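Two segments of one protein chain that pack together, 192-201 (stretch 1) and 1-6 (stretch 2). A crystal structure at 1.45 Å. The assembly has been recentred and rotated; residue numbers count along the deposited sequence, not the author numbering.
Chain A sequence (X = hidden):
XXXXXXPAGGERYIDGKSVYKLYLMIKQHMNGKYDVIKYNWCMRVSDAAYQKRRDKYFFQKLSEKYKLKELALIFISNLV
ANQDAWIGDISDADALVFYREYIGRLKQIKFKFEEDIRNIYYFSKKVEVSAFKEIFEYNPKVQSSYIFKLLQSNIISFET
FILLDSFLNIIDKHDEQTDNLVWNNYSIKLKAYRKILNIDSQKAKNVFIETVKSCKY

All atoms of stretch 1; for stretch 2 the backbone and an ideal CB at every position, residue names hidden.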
ATOM      1  N   ALA A 192      -3.902  -5.791  -3.006  1.00  6.71           N
ATOM      2  CA  ALA A 192      -3.885  -6.248  -1.619  1.00  6.12           C
ATOM      3  C   ALA A 192      -4.087  -5.069  -0.667  1.00  6.14           C
ATOM      4  O   ALA A 192      -4.897  -5.140   0.260  1.00  7.38           O
ATOM      5  CB  ALA A 192      -2.570  -6.956  -1.317  1.00  7.30           C
ATOM      6  N   TYR A 193      -3.355  -3.980  -0.902  1.00  6.02           N
ATOM      7  CA  TYR A 193      -3.461  -2.789  -0.063  1.00  5.72           C
ATOM      8  C   TYR A 193      -4.852  -2.163  -0.212  1.00  5.03           C
ATOM      9  O   TYR A 193      -5.428  -1.662   0.747  1.00  5.85           O
ATOM     10  CB  TYR A 193      -2.375  -1.788  -0.458  1.00  5.94           C
ATOM     11  CG  TYR A 193      -2.085  -0.677   0.545  1.00  6.77           C
ATOM     12  CD1 TYR A 193      -2.479  -0.776   1.890  1.00  7.20           C
ATOM     13  CD2 TYR A 193      -1.410   0.473   0.145  1.00  5.59           C
ATOM     14  CE1 TYR A 193      -2.204   0.249   2.798  1.00  6.66           C
ATOM     15  CE2 TYR A 193      -1.131   1.501   1.044  1.00  6.76           C
ATOM     16  CZ  TYR A 193      -1.529   1.385   2.364  1.00  6.56           C
ATOM     17  OH  TYR A 193      -1.258   2.417   3.236  1.00  7.02           O
ATOM     18  N   ARG A 194      -5.394  -2.212  -1.422  1.00  4.64           N
ATOM     19  CA  ARG A 194      -6.718  -1.656  -1.665  1.00  5.62           C
ATOM     20  C   ARG A 194      -7.775  -2.353  -0.799  1.00  5.99           C
ATOM     21  O   ARG A 194      -8.747  -1.734  -0.375  1.00  7.10           O
ATOM     22  CB  ARG A 194      -7.067  -1.776  -3.160  1.00  5.67           C
ATOM     23  CG  ARG A 194      -8.445  -1.240  -3.548  1.00  7.33           C
ATOM     24  CD  ARG A 194      -8.626  -1.192  -5.074  1.00  7.37           C
ATOM     25  NE  ARG A 194      -8.654  -2.525  -5.676  1.00  7.73           N
ATOM     26  CZ  ARG A 194      -8.895  -2.771  -6.965  1.00  7.92           C
ATOM     27  NH1 ARG A 194      -9.134  -1.773  -7.812  1.00  7.47           N
ATOM     28  NH2 ARG A 194      -8.899  -4.021  -7.408  1.00  8.59           N
ATOM     29  N   LYS A 195      -7.578  -3.642  -0.533  1.00  7.38           N
ATOM     30  CA  LYS A 195      -8.523  -4.402   0.285  1.00  7.90           C
ATOM     31  C   LYS A 195      -8.583  -3.916   1.733  1.00  8.79           C
ATOM     32  O   LYS A 195      -9.642  -3.948   2.364  1.00  7.16           O
ATOM     33  CB  LYS A 195      -8.160  -5.889   0.269  1.00  9.25           C
ATOM     34  CG  LYS A 195      -8.508  -6.585  -1.041  1.00 12.10           C
ATOM     35  CD  LYS A 195      -8.266  -8.081  -0.969  1.00 15.31           C
ATOM     36  CE  LYS A 195      -8.703  -8.755  -2.265  1.00 17.94           C
ATOM     37  NZ  LYS A 195      -9.602  -9.917  -2.016  1.00 22.41           N
ATOM     38  N   ILE A 196      -7.450  -3.469   2.267  1.00 10.32           N
ATOM     39  CA  ILE A 196      -7.443  -3.002   3.647  1.00 11.75           C
ATOM     40  C   ILE A 196      -7.677  -1.496   3.778  1.00 12.61           C
ATOM     41  O   ILE A 196      -7.808  -0.978   4.884  1.00 14.14           O
ATOM     42  CB  ILE A 196      -6.128  -3.385   4.368  1.00 14.48           C
ATOM     43  CG1 ILE A 196      -4.920  -2.951   3.553  1.00 15.34           C
ATOM     44  CG2 ILE A 196      -6.080  -4.892   4.590  1.00 14.70           C
ATOM     45  CD1 ILE A 196      -3.598  -3.171   4.280  1.00 18.83           C
ATOM     46  N   LEU A 197      -7.744  -0.792   2.654  1.00 11.57           N
ATOM     47  CA  LEU A 197      -7.982   0.646   2.695  1.00 10.81           C
ATOM     48  C   LEU A 197      -9.464   0.935   2.529  1.00 11.92           C
ATOM     49  O   LEU A 197     -10.097   0.447   1.596  1.00 13.17           O
ATOM     50  CB  LEU A 197      -7.199   1.359   1.588  1.00 10.76           C
ATOM     51  CG  LEU A 197      -5.701   1.583   1.801  1.00  7.90           C
ATOM     52  CD1 LEU A 197      -5.097   2.155   0.527  1.00  8.69           C
ATOM     53  CD2 LEU A 197      -5.473   2.526   2.976  1.00  8.48           C
ATOM     54  N   ASN A 198     -10.012   1.726   3.446  1.00 11.84           N
ATOM     55  CA  ASN A 198     -11.416   2.114   3.411  1.00 12.13           C
ATOM     56  C   ASN A 198     -11.425   3.508   2.802  1.00 11.12           C
ATOM     57  O   ASN A 198     -11.096   4.492   3.466  1.00  8.48           O
ATOM     58  CB  ASN A 198     -11.986   2.151   4.829  1.00 15.11           C
ATOM     59  CG  ASN A 198     -13.486   2.311   4.851  1.00 17.79           C
ATOM     60  OD1 ASN A 198     -14.125   2.111   5.883  1.00 21.19           O
ATOM     61  ND2 ASN A 198     -14.062   2.671   3.712  1.00 20.05           N
ATOM     62  N   ILE A 199     -11.800   3.587   1.531  1.00 11.47           N
ATOM     63  CA  ILE A 199     -11.793   4.860   0.825  1.00 11.64           C
ATOM     64  C   ILE A 199     -13.159   5.339   0.372  1.00 12.60           C
ATOM     65  O   ILE A 199     -13.949   4.574  -0.178  1.00 13.33           O
ATOM     66  CB  ILE A 199     -10.878   4.771  -0.423  1.00 12.18           C
ATOM     67  CG1 ILE A 199      -9.420   4.585   0.014  1.00 10.23           C
ATOM     68  CG2 ILE A 199     -11.052   6.012  -1.306  1.00 11.10           C
ATOM     69  CD1 ILE A 199      -8.513   4.083  -1.094  1.00  9.66           C
ATOM     70  N   ASP A 200     -13.426   6.618   0.614  1.00 12.63           N
ATOM     71  CA  ASP A 200     -14.667   7.240   0.183  1.00 14.13           C
ATOM     72  C   ASP A 200     -14.343   7.829  -1.188  1.00 12.90           C
ATOM     73  O   ASP A 200     -13.750   8.908  -1.291  1.00 12.52           O
ATOM     74  CB  ASP A 200     -15.075   8.359   1.142  1.00 16.22           C
ATOM     75  CG  ASP A 200     -16.416   8.971   0.782  1.00 20.06           C
ATOM     76  OD1 ASP A 200     -16.773   8.961  -0.415  1.00 20.67           O
ATOM     77  OD2 ASP A 200     -17.116   9.463   1.692  1.00 24.39           O
ATOM     78  N   SER A 201     -14.724   7.099  -2.231  1.00 12.73           N
ATOM     79  CA  SER A 201     -14.480   7.493  -3.616  1.00 12.20           C
ATOM     80  C   SER A 201     -14.913   8.906  -3.966  1.00 11.00           C
ATOM     81  O   SER A 201     -14.175   9.638  -4.621  1.00 10.25           O
ATOM     82  CB  SER A 201     -15.180   6.517  -4.561  1.00 14.78           C
ATOM     83  OG  SER A 201     -14.229   5.683  -5.191  1.00 21.76           O
ATOM     84  N   UNK A   1     -11.718  10.585   4.399  1.00 11.96           N
ATOM     85  CA  UNK A   1     -11.527  10.169   2.981  1.00 10.85           C
ATOM     86  C   UNK A   1     -10.888   8.789   2.883  1.00 10.63           C
ATOM     87  O   UNK A   1     -11.240   7.990   2.017  1.00  9.24           O
ATOM     88  CB  UNK A   1     -10.658  11.184   2.236  1.00 10.85           C
ATOM     89  N   UNK A   2      -9.952   8.505   3.781  1.00  8.90           N
ATOM     90  CA  UNK A   2      -9.267   7.228   3.737  1.00  9.27           C
ATOM     91  C   UNK A   2      -8.835   6.760   5.118  1.00  9.71           C
ATOM     92  O   UNK A   2      -8.270   7.520   5.900  1.00 10.46           O
ATOM     93  CB  UNK A   2      -8.050   7.320   2.814  1.00  9.27           C
ATOM     94  N   UNK A   3      -9.111   5.496   5.404  1.00 10.89           N
ATOM     95  CA  UNK A   3      -8.762   4.892   6.682  1.00 12.19           C
ATOM     96  C   UNK A   3      -8.320   3.459   6.446  1.00 12.10           C
ATOM     97  O   UNK A   3      -8.880   2.759   5.604  1.00 11.53           O
ATOM     98  CB  UNK A   3      -9.938   4.946   7.659  1.00 12.19           C
ATOM     99  N   UNK A   4      -7.305   3.033   7.183  1.00 12.07           N
ATOM    100  CA  UNK A   4      -6.797   1.675   7.067  1.00 12.43           C
ATOM    101  C   UNK A   4      -7.676   0.761   7.907  1.00 13.39           C
ATOM    102  O   UNK A   4      -7.989   1.078   9.057  1.00 13.94           O
ATOM    103  CB  UNK A   4      -5.334   1.589   7.505  1.00 12.43           C
ATOM    104  N   UNK A   5      -8.091  -0.358   7.330  1.00 11.55           N
ATOM    105  CA  UNK A   5      -8.887  -1.320   8.074  1.00 12.56           C
ATOM    106  C   UNK A   5      -7.870  -1.967   9.008  1.00 11.64           C
ATOM    107  O   UNK A   5      -6.715  -2.176   8.629  1.00 11.05           O
ATOM    108  CB  UNK A   5      -9.603  -2.330   7.175  1.00 12.56           C
ATOM    109  N   UNK A   6      -8.285  -2.261  10.231  1.00  9.89           N
ATOM    110  CA  UNK A   6      -7.370  -2.843  11.207  1.00  9.98           C
ATOM    111  C   UNK A   6      -7.972  -4.013  11.965  1.00  8.48           C
ATOM    112  O   UNK A   6      -9.192  -4.163  12.039  1.00  9.08           O
ATOM    113  CB  UNK A   6      -6.923  -1.770  12.202  1.00  9.98           C
TER

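Stretch 2 runs antiparallel to the strand 197-199, at 160° between their directions, so side chains at alternate positions fall on the two faces of the small sheet: 2 and 4 share a face with Leu197 and Ile199, while 3 shares the other with Asn198.

Position 1 opens the chain. Its CA-to-CB bond points away from stretch 1, and the ideal CB lies 5.2 Å from Asp200 O, so side-chain choice is loosely restrained and many types would do. The backbone does the work here, since the O of residue 1 accepts from Asp200 N at 2.9 Å. The residue is Met1, the usual initiator, with an extended t,t start to its side chain.

Position 2 has extended angles (-150/133), and its CB lies on the face of Leu197 and Ile199, 4.1 Å from Ile199 CG1 and 5.4 Å from Leu197 CD2. These neighbours are hydrocarbon, so an apolar side chain is expected; valine, isoleucine or leucine would suit, and the beta-branched pair favour such strand angles. It is Ile2. Its CG1 lies 3.8 Å from Ile199 CG1, and with chi1 and chi2 both t its CD1 reaches to 3.7 Å from Leu197 CD2, so one side chain touches both residues of that face.

Position 3 faces the other way, beside Asn198, with CB 4.4 Å from Asn198 O. Stretch 1 offers no apolar pocket on this face, and a polar or long charged side chain would be at home. The pairing itself is a matter of backbone: N of residue 3 donates to Asn198 O at 3.0 Å, and its O accepts from Asn198 N at 2.6 Å. The residue is Lys3; past CB its chain leads away, carrying the amino group clear of stretch 1.

Position 4 returns to the apolar face, with CB 4.6 Å from Leu197 CD2. The ring of Tyr193 and the side chain of Ile196 lie farther off, beyond the reach of a short residue, so leucine, isoleucine or methionine would fill the space better than alanine. Leu4 occupies it. Its CD1 sits among three neighbours, 3.3 Å from Leu197 CD2, 3.5 Å from Tyr193 CE1 and 4.2 Å from Ile196 CD1, although its chi1 of -91° lies between wells.

Position 5 points toward stretch 1, where the helix gives way to the strand. The ideal CB is 3.2 Å from Ile196 O, a tight fit, and backbone N of residue 5 donates to that same O at 2.5 Å. Beyond it lie the carbonyl oxygens of Lys195 and Leu197, acceptors that invite a long donor such as arginine or lysine. Arg5 extends to them: its NH1 makes a weak hydrogen bond to Leu197 O at 2.6 Å, and one face of the guanidinium lies over Asn198 N.

Position 6 points away, with nothing of stretch 1 near its CB. Stretch 1 therefore sets no preference, and the residue is Met6.

Stretch 2 (1-6) MIKLRM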
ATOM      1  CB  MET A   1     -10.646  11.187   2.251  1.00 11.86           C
ATOM      2  CG  MET A   1     -10.329  10.824   0.804  1.00 11.94           C
ATOM      3  SD  MET A   1      -9.267  12.047  -0.025  1.00 14.34           S
ATOM      4  CE  MET A   1      -7.694  11.738   0.777  1.00 12.67           C
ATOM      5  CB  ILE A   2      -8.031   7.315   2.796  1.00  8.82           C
ATOM      6  CG1 ILE A   2      -7.274   5.985   2.782  1.00  6.80           C
ATOM      7  CG2 ILE A   2      -7.124   8.465   3.229  1.00  7.77           C
ATOM      8  CD1 ILE A   2      -6.205   5.899   1.696  1.00  7.33           C
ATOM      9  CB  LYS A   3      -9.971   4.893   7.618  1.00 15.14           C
ATOM     10  CG  LYS A   3      -9.857   5.858   8.772  1.00 21.59           C
ATOM     11  CD  LYS A   3      -9.177   5.201   9.964  1.00 25.74           C
ATOM     12  CE  LYS A   3     -10.093   5.183  11.180  1.00 28.17           C
ATOM     13  NZ  LYS A   3     -10.382   3.791  11.639  1.00 30.46           N
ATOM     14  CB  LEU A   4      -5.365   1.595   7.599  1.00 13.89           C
ATOM     15  CG  LEU A   4      -4.196   1.820   6.648  1.00 15.82           C
ATOM     16  CD1 LEU A   4      -4.258   0.804   5.519  1.00 17.92           C
ATOM     17  CD2 LEU A   4      -4.236   3.248   6.117  1.00 17.33           C
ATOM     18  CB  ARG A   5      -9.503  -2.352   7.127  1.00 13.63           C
ATOM     19  CG  ARG A   5     -10.544  -1.756   6.191  1.00 15.58           C
ATOM     20  CD  ARG A   5     -11.182  -2.802   5.298  1.00 18.32           C
ATOM     21  NE  ARG A   5     -12.284  -2.229   4.528  1.00 21.88           N
ATOM     22  CZ  ARG A   5     -12.158  -1.727   3.303  1.00 24.73           C
ATOM     23  NH1 ARG A   5     -10.976  -1.726   2.701  1.00 26.00           N
ATOM     24  NH2 ARG A   5     -13.213  -1.218   2.679  1.00 26.09           N
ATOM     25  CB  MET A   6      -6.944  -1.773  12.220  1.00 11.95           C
ATOM     26  CG  MET A   6      -6.298  -0.541  11.604  1.00 13.52           C
ATOM     27  SD  MET A   6      -4.557  -0.822  11.240  1.00 19.08           S
ATOM     28  CE  MET A   6      -3.928  -0.995  12.852  1.00 14.44           C
TER
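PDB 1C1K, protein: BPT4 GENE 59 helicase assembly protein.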